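Local coordinates for nigerythrin (Desulfovibrio vulgaris subsp. vulgaris, PDB 1YV1), which reduces hydrogen peroxide as an NADH peroxidase in vitro, using a hemerythrin-like diiron centre and a rubredoxin-like iron centre in each subunit, at residues A38-A43 against I75-E80; G114-T119 against V151-Y156; M122-I127 against R144-E149. All blocks are in the same frame, centred on the assembly; numbering follows the deposited sequence.

Interaction 1. Residues A38-A43 against I75-E80. With FE2 (Fe (II) ion), chain C.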
ATOM      1  N   ALA A  38      -8.193  13.741  16.076  1.00 10.00           N
ATOM      2  CA  ALA A  38      -7.079  14.632  15.768  1.00 10.07           C
ATOM      3  C   ALA A  38      -6.355  14.112  14.527  1.00 10.11           C
ATOM      4  O   ALA A  38      -6.003  14.882  13.631  1.00 10.31           O
ATOM      5  CB  ALA A  38      -6.118  14.703  16.953  1.00 10.20           C
ATOM      6  N   GLY A  39      -6.140  12.800  14.482  1.00 10.08           N
ATOM      7  CA  GLY A  39      -5.470  12.200  13.340  1.00  9.98           C
ATOM      8  C   GLY A  39      -6.292  12.316  12.070  1.00  9.93           C
ATOM      9  O   GLY A  39      -5.755  12.581  10.994  1.00  9.98           O
ATOM     10  N   GLU A  40      -7.600  12.112  12.199  1.00  9.91           N
ATOM     11  CA  GLU A  40      -8.517  12.200  11.067  1.00  9.88           C
ATOM     12  C   GLU A  40      -8.549  13.627  10.533  1.00  9.86           C
ATOM     13  O   GLU A  40      -8.617  13.853   9.322  1.00  9.92           O
ATOM     14  CB  GLU A  40      -9.928  11.768  11.463  1.00  9.88           C
ATOM     15  CG  GLU A  40     -10.063  10.314  11.855  1.00  9.85           C
ATOM     16  CD  GLU A  40     -10.110   9.412  10.637  1.00  9.78           C
ATOM     17  OE1 GLU A  40     -10.354   9.929   9.532  1.00  9.64           O
ATOM     18  OE2 GLU A  40      -9.910   8.190  10.799  1.00  9.76           O
ATOM     19  N   THR A  41      -8.522  14.585  11.453  1.00  9.86           N
ATOM     20  CA  THR A  41      -8.547  15.994  11.093  1.00  9.85           C
ATOM     21  C   THR A  41      -7.273  16.324  10.325  1.00  9.86           C
ATOM     22  O   THR A  41      -7.300  17.065   9.342  1.00  9.85           O
ATOM     23  CB  THR A  41      -8.658  16.878  12.353  1.00  9.89           C
ATOM     24  OG1 THR A  41      -9.838  16.517  13.079  1.00  9.93           O
ATOM     25  CG2 THR A  41      -8.747  18.349  11.974  1.00  9.92           C
ATOM     26  N   GLY A  42      -6.155  15.760  10.774  1.00  9.88           N
ATOM     27  CA  GLY A  42      -4.898  15.992  10.088  1.00  9.89           C
ATOM     28  C   GLY A  42      -4.942  15.373   8.703  1.00  9.92           C
ATOM     29  O   GLY A  42      -4.456  15.958   7.735  1.00  9.95           O
ATOM     30  N   ALA A  43      -5.533  14.186   8.602  1.00  9.91           N
ATOM     31  CA  ALA A  43      -5.638  13.492   7.323  1.00  9.96           C
ATOM     32  C   ALA A  43      -6.492  14.291   6.341  1.00  9.99           C
ATOM     33  O   ALA A  43      -6.144  14.418   5.166  1.00  9.99           O
ATOM     34  CB  ALA A  43      -6.231  12.097   7.525  1.00  9.92           C
ATOM     35  N   ILE A  75     -16.172  11.660   7.366  1.00  9.41           N
ATOM     36  CA  ILE A  75     -17.202  10.723   7.798  1.00  9.40           C
ATOM     37  C   ILE A  75     -16.727  10.064   9.095  1.00  9.32           C
ATOM     38  O   ILE A  75     -17.494   9.903  10.045  1.00  9.36           O
ATOM     39  CB  ILE A  75     -17.449   9.636   6.723  1.00  9.38           C
ATOM     40  CG1 ILE A  75     -18.126  10.269   5.504  1.00  9.46           C
ATOM     41  CG2 ILE A  75     -18.300   8.510   7.294  1.00  9.41           C
ATOM     42  CD1 ILE A  75     -18.231   9.341   4.306  1.00  9.42           C
ATOM     43  N   HIS A  76     -15.452   9.687   9.131  1.00  9.31           N
ATOM     44  CA  HIS A  76     -14.882   9.057  10.321  1.00  9.23           C
ATOM     45  C   HIS A  76     -14.932  10.018  11.499  1.00  9.41           C
ATOM     46  O   HIS A  76     -15.240   9.617  12.620  1.00  9.30           O
ATOM     47  CB  HIS A  76     -13.443   8.624  10.041  1.00  8.97           C
ATOM     48  CG  HIS A  76     -13.339   7.568   8.985  1.00  8.69           C
ATOM     49  ND1 HIS A  76     -12.154   7.254   8.355  1.00  8.58           N
ATOM     50  CD2 HIS A  76     -14.282   6.764   8.436  1.00  8.61           C
ATOM     51  CE1 HIS A  76     -12.371   6.304   7.463  1.00  8.47           C
ATOM     52  NE2 HIS A  76     -13.654   5.989   7.492  1.00  8.42           N
ATOM     53  N   ILE A  77     -14.632  11.288  11.240  1.00  9.64           N
ATOM     54  CA  ILE A  77     -14.678  12.309  12.283  1.00  9.92           C
ATOM     55  C   ILE A  77     -16.096  12.414  12.838  1.00 10.16           C
ATOM     56  O   ILE A  77     -16.294  12.524  14.049  1.00 10.25           O
ATOM     57  CB  ILE A  77     -14.243  13.687  11.731  1.00  9.91           C
ATOM     58  CG1 ILE A  77     -12.747  13.661  11.405  1.00  9.95           C
ATOM     59  CG2 ILE A  77     -14.552  14.782  12.743  1.00  9.92           C
ATOM     60  CD1 ILE A  77     -12.259  14.867  10.629  1.00  9.97           C
ATOM     61  N   GLY A  78     -17.085  12.369  11.949  1.00 10.34           N
ATOM     62  CA  GLY A  78     -18.467  12.460  12.385  1.00 10.64           C
ATOM     63  C   GLY A  78     -18.855  11.313  13.301  1.00 10.81           C
ATOM     64  O   GLY A  78     -19.536  11.512  14.309  1.00 10.85           O
ATOM     65  N   LEU A  79     -18.419  10.108  12.954  1.00 11.01           N
ATOM     66  CA  LEU A  79     -18.734   8.925  13.748  1.00 11.20           C
ATOM     67  C   LEU A  79     -18.083   8.983  15.122  1.00 11.29           C
ATOM     68  O   LEU A  79     -18.712   8.672  16.134  1.00 11.35           O
ATOM     69  CB  LEU A  79     -18.261   7.658  13.027  1.00 11.33           C
ATOM     70  CG  LEU A  79     -18.881   7.325  11.667  1.00 11.44           C
ATOM     71  CD1 LEU A  79     -18.207   6.089  11.087  1.00 11.50           C
ATOM     72  CD2 LEU A  79     -20.370   7.096  11.828  1.00 11.58           C
ATOM     73  N   GLU A  80     -16.818   9.382  15.153  1.00 11.36           N
ATOM     74  CA  GLU A  80     -16.073   9.454  16.403  1.00 11.54           C
ATOM     75  C   GLU A  80     -16.512  10.628  17.273  1.00 11.76           C
ATOM     76  O   GLU A  80     -16.583  10.510  18.496  1.00 11.66           O
ATOM     77  CB  GLU A  80     -14.575   9.520  16.084  1.00 11.33           C
ATOM     78  CG  GLU A  80     -14.155   8.362  15.177  1.00 11.12           C
ATOM     79  CD  GLU A  80     -12.716   8.426  14.703  1.00 10.95           C
ATOM     80  OE1 GLU A  80     -12.154   9.534  14.596  1.00 10.87           O
ATOM     81  OE2 GLU A  80     -12.155   7.346  14.408  1.00 10.66           O
TER
HETATM   82 FE   FE2 C 301     -10.119   7.932   8.516  1.00  8.25          FE
HETATM   83  O   HOH W   1      -7.877   8.627   8.768  1.00 16.77           O

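Interaction 2. Residues G114-T119 against V151-Y156. With FE2 (Fe (II) ion), chain D.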
ATOM      1  N   GLY A 114       0.192   6.665   5.837  1.00  7.61           N
ATOM      2  CA  GLY A 114      -0.651   7.024   6.965  1.00  7.43           C
ATOM      3  C   GLY A 114      -1.805   6.049   7.121  1.00  7.33           C
ATOM      4  O   GLY A 114      -2.145   5.641   8.235  1.00  7.46           O
ATOM      5  N   GLU A 115      -2.410   5.679   5.995  1.00  7.18           N
ATOM      6  CA  GLU A 115      -3.527   4.739   5.984  1.00  6.98           C
ATOM      7  C   GLU A 115      -3.088   3.404   6.575  1.00  6.84           C
ATOM      8  O   GLU A 115      -3.811   2.788   7.352  1.00  6.78           O
ATOM      9  CB  GLU A 115      -4.016   4.505   4.552  1.00  6.95           C
ATOM     10  CG  GLU A 115      -4.491   5.755   3.834  1.00  6.99           C
ATOM     11  CD  GLU A 115      -5.807   6.305   4.374  1.00  7.10           C
ATOM     12  OE1 GLU A 115      -6.470   5.620   5.179  1.00  6.93           O
ATOM     13  OE2 GLU A 115      -6.180   7.435   3.996  1.00  7.25           O
ATOM     14  N   ILE A 116      -1.898   2.956   6.192  1.00  6.85           N
ATOM     15  CA  ILE A 116      -1.375   1.692   6.687  1.00  6.91           C
ATOM     16  C   ILE A 116      -1.147   1.746   8.195  1.00  7.06           C
ATOM     17  O   ILE A 116      -1.456   0.793   8.907  1.00  7.05           O
ATOM     18  CB  ILE A 116      -0.072   1.321   5.946  1.00  6.85           C
ATOM     19  CG1 ILE A 116      -0.417   0.947   4.500  1.00  6.88           C
ATOM     20  CG2 ILE A 116       0.640   0.171   6.656  1.00  6.78           C
ATOM     21  CD1 ILE A 116       0.779   0.796   3.588  1.00  6.86           C
ATOM     22  N   TYR A 117      -0.615   2.861   8.682  1.00  7.25           N
ATOM     23  CA  TYR A 117      -0.390   3.011  10.112  1.00  7.43           C
ATOM     24  C   TYR A 117      -1.716   2.938  10.869  1.00  7.45           C
ATOM     25  O   TYR A 117      -1.818   2.287  11.909  1.00  7.42           O
ATOM     26  CB  TYR A 117       0.295   4.351  10.413  1.00  7.69           C
ATOM     27  CG  TYR A 117       0.101   4.801  11.841  1.00  8.10           C
ATOM     28  CD1 TYR A 117      -0.747   5.865  12.150  1.00  8.31           C
ATOM     29  CD2 TYR A 117       0.720   4.125  12.893  1.00  8.29           C
ATOM     30  CE1 TYR A 117      -0.976   6.241  13.469  1.00  8.57           C
ATOM     31  CE2 TYR A 117       0.497   4.491  14.212  1.00  8.54           C
ATOM     32  CZ  TYR A 117      -0.351   5.547  14.495  1.00  8.59           C
ATOM     33  OH  TYR A 117      -0.578   5.900  15.806  1.00  9.01           O
ATOM     34  N   GLU A 118      -2.736   3.604  10.342  1.00  7.51           N
ATOM     35  CA  GLU A 118      -4.035   3.608  10.999  1.00  7.59           C
ATOM     36  C   GLU A 118      -4.733   2.250  10.983  1.00  7.36           C
ATOM     37  O   GLU A 118      -5.334   1.851  11.979  1.00  7.32           O
ATOM     38  CB  GLU A 118      -4.934   4.660  10.354  1.00  8.09           C
ATOM     39  CG  GLU A 118      -4.401   6.075  10.491  1.00  8.96           C
ATOM     40  CD  GLU A 118      -4.910   6.991   9.390  1.00  9.50           C
ATOM     41  OE1 GLU A 118      -4.557   8.194   9.394  1.00 10.15           O
ATOM     42  OE2 GLU A 118      -5.659   6.507   8.515  1.00  9.94           O
ATOM     43  N   THR A 119      -4.638   1.530   9.871  1.00  7.09           N
ATOM     44  CA  THR A 119      -5.314   0.245   9.778  1.00  6.87           C
ATOM     45  C   THR A 119      -4.622  -0.919  10.489  1.00  6.90           C
ATOM     46  O   THR A 119      -5.289  -1.865  10.911  1.00  6.79           O
ATOM     47  CB  THR A 119      -5.553  -0.156   8.297  1.00  6.76           C
ATOM     48  OG1 THR A 119      -6.640  -1.087   8.229  1.00  6.68           O
ATOM     49  CG2 THR A 119      -4.298  -0.804   7.694  1.00  6.85           C
ATOM     50  N   VAL A 151      -8.594   0.198   2.674  1.00  6.03           N
ATOM     51  CA  VAL A 151      -9.106   0.340   1.315  1.00  6.17           C
ATOM     52  C   VAL A 151      -8.476   1.600   0.709  1.00  6.16           C
ATOM     53  O   VAL A 151      -8.063   1.600  -0.450  1.00  6.26           O
ATOM     54  CB  VAL A 151     -10.653   0.459   1.298  1.00  6.14           C
ATOM     55  CG1 VAL A 151     -11.131   0.987  -0.051  1.00  6.28           C
ATOM     56  CG2 VAL A 151     -11.277  -0.904   1.573  1.00  6.22           C
ATOM     57  N   HIS A 152      -8.393   2.671   1.498  1.00  6.15           N
ATOM     58  CA  HIS A 152      -7.780   3.913   1.030  1.00  6.16           C
ATOM     59  C   HIS A 152      -6.328   3.666   0.618  1.00  6.17           C
ATOM     60  O   HIS A 152      -5.866   4.186  -0.399  1.00  6.12           O
ATOM     61  CB  HIS A 152      -7.788   4.959   2.113  1.00  6.27           C
ATOM     62  CG  HIS A 152      -9.191   5.384   2.538  1.00  6.34           C
ATOM     63  ND1 HIS A 152      -9.436   6.126   3.672  1.00  6.41           N
ATOM     64  CD2 HIS A 152     -10.396   5.164   1.962  1.00  6.40           C
ATOM     65  CE1 HIS A 152     -10.735   6.343   3.780  1.00  6.36           C
ATOM     66  NE2 HIS A 152     -11.341   5.772   2.755  1.00  6.37           N
ATOM     67  N   ALA A 153      -5.616   2.876   1.416  1.00  6.17           N
ATOM     68  CA  ALA A 153      -4.222   2.560   1.123  1.00  6.18           C
ATOM     69  C   ALA A 153      -4.096   1.897  -0.239  1.00  6.31           C
ATOM     70  O   ALA A 153      -3.240   2.269  -1.039  1.00  6.17           O
ATOM     71  CB  ALA A 153      -3.653   1.645   2.200  1.00  6.16           C
ATOM     72  N   GLU A 154      -4.948   0.910  -0.501  1.00  6.40           N
ATOM     73  CA  GLU A 154      -4.901   0.214  -1.779  1.00  6.63           C
ATOM     74  C   GLU A 154      -5.228   1.164  -2.928  1.00  6.70           C
ATOM     75  O   GLU A 154      -4.590   1.115  -3.978  1.00  6.61           O
ATOM     76  CB  GLU A 154      -5.873  -0.974  -1.783  1.00  6.94           C
ATOM     77  CG  GLU A 154      -5.856  -1.751  -3.096  1.00  7.33           C
ATOM     78  CD  GLU A 154      -6.861  -2.888  -3.147  1.00  7.58           C
ATOM     79  OE1 GLU A 154      -7.021  -3.469  -4.238  1.00  7.90           O
ATOM     80  OE2 GLU A 154      -7.487  -3.203  -2.110  1.00  7.98           O
ATOM     81  N   ARG A 155      -6.213   2.033  -2.732  1.00  6.75           N
ATOM     82  CA  ARG A 155      -6.592   2.982  -3.776  1.00  6.96           C
ATOM     83  C   ARG A 155      -5.428   3.913  -4.108  1.00  6.86           C
ATOM     84  O   ARG A 155      -5.195   4.243  -5.274  1.00  6.99           O
ATOM     85  CB  ARG A 155      -7.803   3.808  -3.333  1.00  7.39           C
ATOM     86  CG  ARG A 155      -9.118   3.033  -3.307  1.00  8.21           C
ATOM     87  CD  ARG A 155      -9.912   3.241  -4.589  1.00  8.98           C
ATOM     88  NE  ARG A 155      -9.144   2.912  -5.785  1.00  9.85           N
ATOM     89  CZ  ARG A 155      -8.925   1.675  -6.220  1.00 10.11           C
ATOM     90  NH1 ARG A 155      -9.422   0.642  -5.556  1.00 10.56           N
ATOM     91  NH2 ARG A 155      -8.206   1.478  -7.319  1.00 10.43           N
ATOM     92  N   TYR A 156      -4.696   4.332  -3.083  1.00  6.82           N
ATOM     93  CA  TYR A 156      -3.557   5.218  -3.289  1.00  6.78           C
ATOM     94  C   TYR A 156      -2.429   4.511  -4.043  1.00  6.77           C
ATOM     95  O   TYR A 156      -1.792   5.106  -4.917  1.00  6.68           O
ATOM     96  CB  TYR A 156      -3.060   5.753  -1.940  1.00  6.76           C
ATOM     97  CG  TYR A 156      -3.907   6.885  -1.372  1.00  6.85           C
ATOM     98  CD1 TYR A 156      -3.977   7.103   0.004  1.00  6.89           C
ATOM     99  CD2 TYR A 156      -4.591   7.766  -2.210  1.00  6.88           C
ATOM    100  CE1 TYR A 156      -4.704   8.174   0.530  1.00  6.98           C
ATOM    101  CE2 TYR A 156      -5.319   8.842  -1.695  1.00  6.92           C
ATOM    102  CZ  TYR A 156      -5.369   9.041  -0.326  1.00  6.87           C
ATOM    103  OH  TYR A 156      -6.061  10.123   0.181  1.00  7.15           O
TER
HETATM  104 FE   FE2 D 302      -8.143   7.031   5.280  1.00  8.51          FE
HETATM  105  O   HOH W   2      -6.691   8.051   6.685  1.00 14.67           O

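Interaction 3. Residues M122-I127 against R144-E149. With FE2 (Fe (II) ion), chain C; FE2 (Fe (II) ion), chain D.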
ATOM      1  N   MET A 122      -2.705   1.994  14.832  1.00  7.59           N
ATOM      2  CA  MET A 122      -3.611   2.813  15.622  1.00  7.60           C
ATOM      3  C   MET A 122      -5.006   2.259  15.880  1.00  7.39           C
ATOM      4  O   MET A 122      -5.377   2.038  17.032  1.00  7.35           O
ATOM      5  CB  MET A 122      -3.741   4.210  15.021  1.00  8.04           C
ATOM      6  CG  MET A 122      -4.447   5.166  15.969  1.00  8.59           C
ATOM      7  SD  MET A 122      -4.822   6.758  15.256  1.00  9.40           S
ATOM      8  CE  MET A 122      -6.319   6.385  14.409  1.00  9.27           C
ATOM      9  N   TYR A 123      -5.793   2.036  14.833  1.00  7.08           N
ATOM     10  CA  TYR A 123      -7.143   1.542  15.068  1.00  6.93           C
ATOM     11  C   TYR A 123      -7.225   0.168  15.734  1.00  6.88           C
ATOM     12  O   TYR A 123      -8.063  -0.037  16.608  1.00  6.74           O
ATOM     13  CB  TYR A 123      -7.975   1.631  13.781  1.00  6.81           C
ATOM     14  CG  TYR A 123      -8.487   3.045  13.549  1.00  6.66           C
ATOM     15  CD1 TYR A 123      -8.272   3.708  12.339  1.00  6.61           C
ATOM     16  CD2 TYR A 123      -9.171   3.727  14.560  1.00  6.58           C
ATOM     17  CE1 TYR A 123      -8.727   5.019  12.144  1.00  6.57           C
ATOM     18  CE2 TYR A 123      -9.624   5.029  14.377  1.00  6.59           C
ATOM     19  CZ  TYR A 123      -9.401   5.669  13.169  1.00  6.54           C
ATOM     20  OH  TYR A 123      -9.855   6.959  12.995  1.00  6.80           O
ATOM     21  N   PRO A 124      -6.376  -0.792  15.338  1.00  6.89           N
ATOM     22  CA  PRO A 124      -6.486  -2.081  16.027  1.00  6.96           C
ATOM     23  C   PRO A 124      -6.202  -1.910  17.529  1.00  7.10           C
ATOM     24  O   PRO A 124      -6.855  -2.533  18.372  1.00  7.22           O
ATOM     25  CB  PRO A 124      -5.429  -2.930  15.329  1.00  6.83           C
ATOM     26  CG  PRO A 124      -5.532  -2.442  13.917  1.00  6.87           C
ATOM     27  CD  PRO A 124      -5.586  -0.931  14.099  1.00  6.89           C
ATOM     28  N   ALA A 125      -5.234  -1.060  17.861  1.00  7.23           N
ATOM     29  CA  ALA A 125      -4.898  -0.808  19.261  1.00  7.45           C
ATOM     30  C   ALA A 125      -6.101  -0.217  19.983  1.00  7.59           C
ATOM     31  O   ALA A 125      -6.444  -0.639  21.088  1.00  7.67           O
ATOM     32  CB  ALA A 125      -3.717   0.145  19.357  1.00  7.48           C
ATOM     33  N   PHE A 126      -6.740   0.764  19.355  1.00  7.68           N
ATOM     34  CA  PHE A 126      -7.908   1.409  19.947  1.00  7.80           C
ATOM     35  C   PHE A 126      -9.094   0.453  20.053  1.00  8.02           C
ATOM     36  O   PHE A 126      -9.869   0.518  21.007  1.00  7.93           O
ATOM     37  CB  PHE A 126      -8.306   2.646  19.132  1.00  7.70           C
ATOM     38  CG  PHE A 126      -7.334   3.794  19.236  1.00  7.64           C
ATOM     39  CD1 PHE A 126      -7.520   4.940  18.472  1.00  7.64           C
ATOM     40  CD2 PHE A 126      -6.241   3.742  20.100  1.00  7.58           C
ATOM     41  CE1 PHE A 126      -6.636   6.018  18.562  1.00  7.63           C
ATOM     42  CE2 PHE A 126      -5.352   4.813  20.199  1.00  7.66           C
ATOM     43  CZ  PHE A 126      -5.551   5.955  19.428  1.00  7.55           C
ATOM     44  N   ILE A 127      -9.240  -0.435  19.072  1.00  8.32           N
ATOM     45  CA  ILE A 127     -10.330  -1.401  19.093  1.00  8.71           C
ATOM     46  C   ILE A 127     -10.186  -2.341  20.287  1.00  9.10           C
ATOM     47  O   ILE A 127     -11.151  -2.600  21.005  1.00  9.14           O
ATOM     48  CB  ILE A 127     -10.366  -2.237  17.785  1.00  8.51           C
ATOM     49  CG1 ILE A 127     -10.856  -1.358  16.631  1.00  8.37           C
ATOM     50  CG2 ILE A 127     -11.284  -3.442  17.950  1.00  8.49           C
ATOM     51  CD1 ILE A 127     -10.721  -1.990  15.264  1.00  8.18           C
ATOM     52  N   ARG A 144     -15.097   0.330  11.692  1.00  8.03           N
ATOM     53  CA  ARG A 144     -15.464   0.891  10.401  1.00  8.11           C
ATOM     54  C   ARG A 144     -14.352   1.764   9.823  1.00  7.78           C
ATOM     55  O   ARG A 144     -14.027   1.661   8.638  1.00  7.67           O
ATOM     56  CB  ARG A 144     -16.766   1.689  10.536  1.00  8.63           C
ATOM     57  CG  ARG A 144     -18.005   0.805  10.699  1.00  9.53           C
ATOM     58  CD  ARG A 144     -18.256   0.005   9.430  1.00 10.27           C
ATOM     59  NE  ARG A 144     -19.293  -1.021   9.563  1.00 11.10           N
ATOM     60  CZ  ARG A 144     -20.598  -0.781   9.678  1.00 11.29           C
ATOM     61  NH1 ARG A 144     -21.060   0.460   9.683  1.00 11.71           N
ATOM     62  NH2 ARG A 144     -21.448  -1.795   9.765  1.00 11.76           N
ATOM     63  N   ALA A 145     -13.769   2.623  10.651  1.00  7.43           N
ATOM     64  CA  ALA A 145     -12.685   3.483  10.193  1.00  7.04           C
ATOM     65  C   ALA A 145     -11.503   2.614   9.759  1.00  6.81           C
ATOM     66  O   ALA A 145     -10.951   2.805   8.678  1.00  6.61           O
ATOM     67  CB  ALA A 145     -12.264   4.436  11.306  1.00  7.13           C
ATOM     68  N   LYS A 146     -11.134   1.657  10.607  1.00  6.54           N
ATOM     69  CA  LYS A 146     -10.022   0.744  10.334  1.00  6.36           C
ATOM     70  C   LYS A 146     -10.152   0.057   8.976  1.00  6.18           C
ATOM     71  O   LYS A 146      -9.195   0.010   8.201  1.00  6.10           O
ATOM     72  CB  LYS A 146      -9.933  -0.304  11.455  1.00  6.29           C
ATOM     73  CG  LYS A 146      -8.876  -1.403  11.275  1.00  6.21           C
ATOM     74  CD  LYS A 146      -9.419  -2.581  10.467  1.00  5.90           C
ATOM     75  CE  LYS A 146      -8.465  -3.783  10.474  1.00  5.77           C
ATOM     76  NZ  LYS A 146      -7.202  -3.534   9.716  1.00  5.52           N
ATOM     77  N   LEU A 147     -11.336  -0.473   8.688  1.00  6.15           N
ATOM     78  CA  LEU A 147     -11.574  -1.162   7.426  1.00  6.09           C
ATOM     79  C   LEU A 147     -11.483  -0.221   6.231  1.00  6.07           C
ATOM     80  O   LEU A 147     -10.975  -0.592   5.169  1.00  6.12           O
ATOM     81  CB  LEU A 147     -12.945  -1.844   7.455  1.00  6.13           C
ATOM     82  CG  LEU A 147     -13.032  -3.022   8.428  1.00  6.25           C
ATOM     83  CD1 LEU A 147     -14.486  -3.438   8.621  1.00  6.30           C
ATOM     84  CD2 LEU A 147     -12.202  -4.177   7.890  1.00  6.21           C
ATOM     85  N   ALA A 148     -11.964   1.004   6.409  1.00  6.03           N
ATOM     86  CA  ALA A 148     -11.923   1.973   5.328  1.00  6.03           C
ATOM     87  C   ALA A 148     -10.494   2.414   5.010  1.00  6.04           C
ATOM     88  O   ALA A 148     -10.143   2.594   3.844  1.00  6.05           O
ATOM     89  CB  ALA A 148     -12.775   3.183   5.679  1.00  6.00           C
ATOM     90  N   GLU A 149      -9.663   2.570   6.039  1.00  6.13           N
ATOM     91  CA  GLU A 149      -8.292   3.020   5.825  1.00  6.12           C
ATOM     92  C   GLU A 149      -7.469   2.055   4.971  1.00  6.04           C
ATOM     93  O   GLU A 149      -6.670   2.493   4.142  1.00  5.87           O
ATOM     94  CB  GLU A 149      -7.570   3.258   7.159  1.00  6.35           C
ATOM     95  CG  GLU A 149      -8.422   3.944   8.212  1.00  6.91           C
ATOM     96  CD  GLU A 149      -8.896   5.339   7.860  1.00  7.21           C
ATOM     97  OE1 GLU A 149      -8.959   5.669   6.662  1.00  7.37           O
ATOM     98  OE2 GLU A 149      -9.210   6.118   8.785  1.00  7.47           O
TER
HETATM   99 FE   FE2 C 301     -10.119   7.932   8.516  1.00  8.25          FE
HETATM  100 FE   FE2 D 302      -8.143   7.031   5.280  1.00  8.51          FE
HETATM  101  O   HOH W   1      -7.877   8.627   8.768  1.00 16.77           O
HETATM  102  O   HOH W   2      -6.691   8.051   6.685  1.00 14.67           O

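Interaction 1. Residues A38-A43 against I75-E80
Glu40 and His76 each start their side chain with CG anti to the carbonyl carbon (chi1 close to -65° in both), and Glu40 then bends again at chi2, -79°, which folds its carboxylate across the gap to meet the imidazole at a shared ferrous ion. The helices that carry them, 29-56 and 60-87, are the first antiparallel pair of the ferritin-like four-helix bundle, and each contributes ligands to the diiron site. The carboxylate chelates with both oxygens: Glu40 OE1 and OE2 lie 2.2 and 2.3 Å from the iron, while His76 binds through ND1. Since the carboxylate plane stands 89° from the ring plane and meets the imidazole at its edge, the two ligands share the metal without stacking. Their close atoms, such as Glu40 OE1 and His76 ND1 at 3.4 Å, are neighbours in a coordination shell and not a hydrogen-bonded pair. Glu73, Glu149 and a water complete that shell.

The second shell fixes both ligands. On the far side of the imidazole, His76 NE2 bonds to the carbonyl of Cys177, a ligand of the rubredoxin-like iron, which sets the rotation of the ring and ties the two kinds of iron centre together. Glu40 OE2 is also hydrogen-bonded to the hydroxyl of Tyr123, which bonds Glu80 OE2 as well and so bridges two carboxylates, with Glu40 OE2 and Glu80 OE2 4.3 Å apart.

Beneath the metal the contact turns apolar. Ile77 lays its CG1 branch against the stem of Glu40, with CG1 3.4 Å from Glu40 CB, and continues toward Thr41, where Ile77 CD1 stops 3.8 Å from an OG1 already bonded to the carbonyl oxygen of Ile37.

Interaction 2. Residues G114-T119 against V151-Y156
Glu115 and His152 clasp the second ferrous ion of the diiron centre between helices 104-132 and 136-161, the second antiparallel pair of the ferritin-like four-helix bundle. The carboxylate is bidentate, with Glu115 OE1 at 2.2 Å and OE2 at 2.4 Å from the iron, and His152 ND1 binds at 2.2 Å. A bend at chi2 of -71° turns the carboxylate of Glu115 across the imidazole, with the two planes 90° apart and the carboxylate at the ring's edge. Glu73, Glu149 and a water fill the remaining places; that water donates to Glu118 OE2 over 2.6 Å. Glu118, known as a ligand of the partner iron, thus reaches the metal here through the water, consistent with the redox-dependent iron movement of this protein.

Further out, the hydroxyl of Tyr47 holds Glu115 OE2, and the carbonyl of Gly178 takes His152 NE2, fixing the ring's rotation. At Ala153 the backbones come nearest, Glu115 CA and Ala153 CA being 5.4 Å apart; Ala153 CB lies 3.7 Å from Glu115 CB, near where the second subunit packs Leu157 against the same alanine. Below the carboxylate, Tyr156 brings its CE1 to 3.8 Å from Glu115 OE2.

Interaction 3. Residues M122-I127 against R144-E149
Tyr123 fits snugly against Ala145: the methyl of Ala145 sits over one face of the phenol, its CB 3.9 Å from the ring centroid and 24° off the normal, a CH-pi contact. Met122 CE covers the opposite face, so the ring is gripped between two methyl groups. At its rim Glu149 slides past nearly coplanar, the carboxylate 18° from the ring plane, with Glu149 OE2 3.6 Å from Tyr123 CE1. Lower down, the stems meet as closely, Tyr123 CB to Lys146 CB being 3.6 Å.

This antiparallel helix pair belongs to the ferritin-like bundle, and Glu149 is one of two bridging carboxylates of its diiron site, with Glu73: Glu149 OE2 binds one iron at 2.0 Å and OE1 the other at 2.1 Å. The phenol hydroxyl points to Glu40, a ligand of the first iron.

Packing slackens on the side away from the metals. Lys146 places CG anti to its amide nitrogen (chi1 176°), directing the chain past Pro124 and Ile127. Pro124 CD stays 4.4 Å from Lys146 CG. Ile127 CD1 is 4.2 Å from Lys146 CB. The ammonium of Lys146 continues to the ring of Phe16 and, weakly, to Tyr160 OH of the second subunit.

Interactions 1 and 2 are near copies of one arrangement, each supplying a chelating glutamate and a histidine to one iron of the pair. Their imidazoles touch, His76 CE1 being 4.0 Å from His152 CE1. Glu149 of interaction 3, like Glu73, spans both metals, and Tyr123 OH reaches into interaction 1 at 2.5 Å from Glu40 OE2 and 2.7 Å from Glu80 OE2. Interactions 2 and 3 share helices 104-132 and 136-161, stitched where Thr119 OG1 lies 2.8 Å from Lys146 O. The first iron and its water are common to interactions 1 and 3, the second iron and its water to interactions 2 and 3.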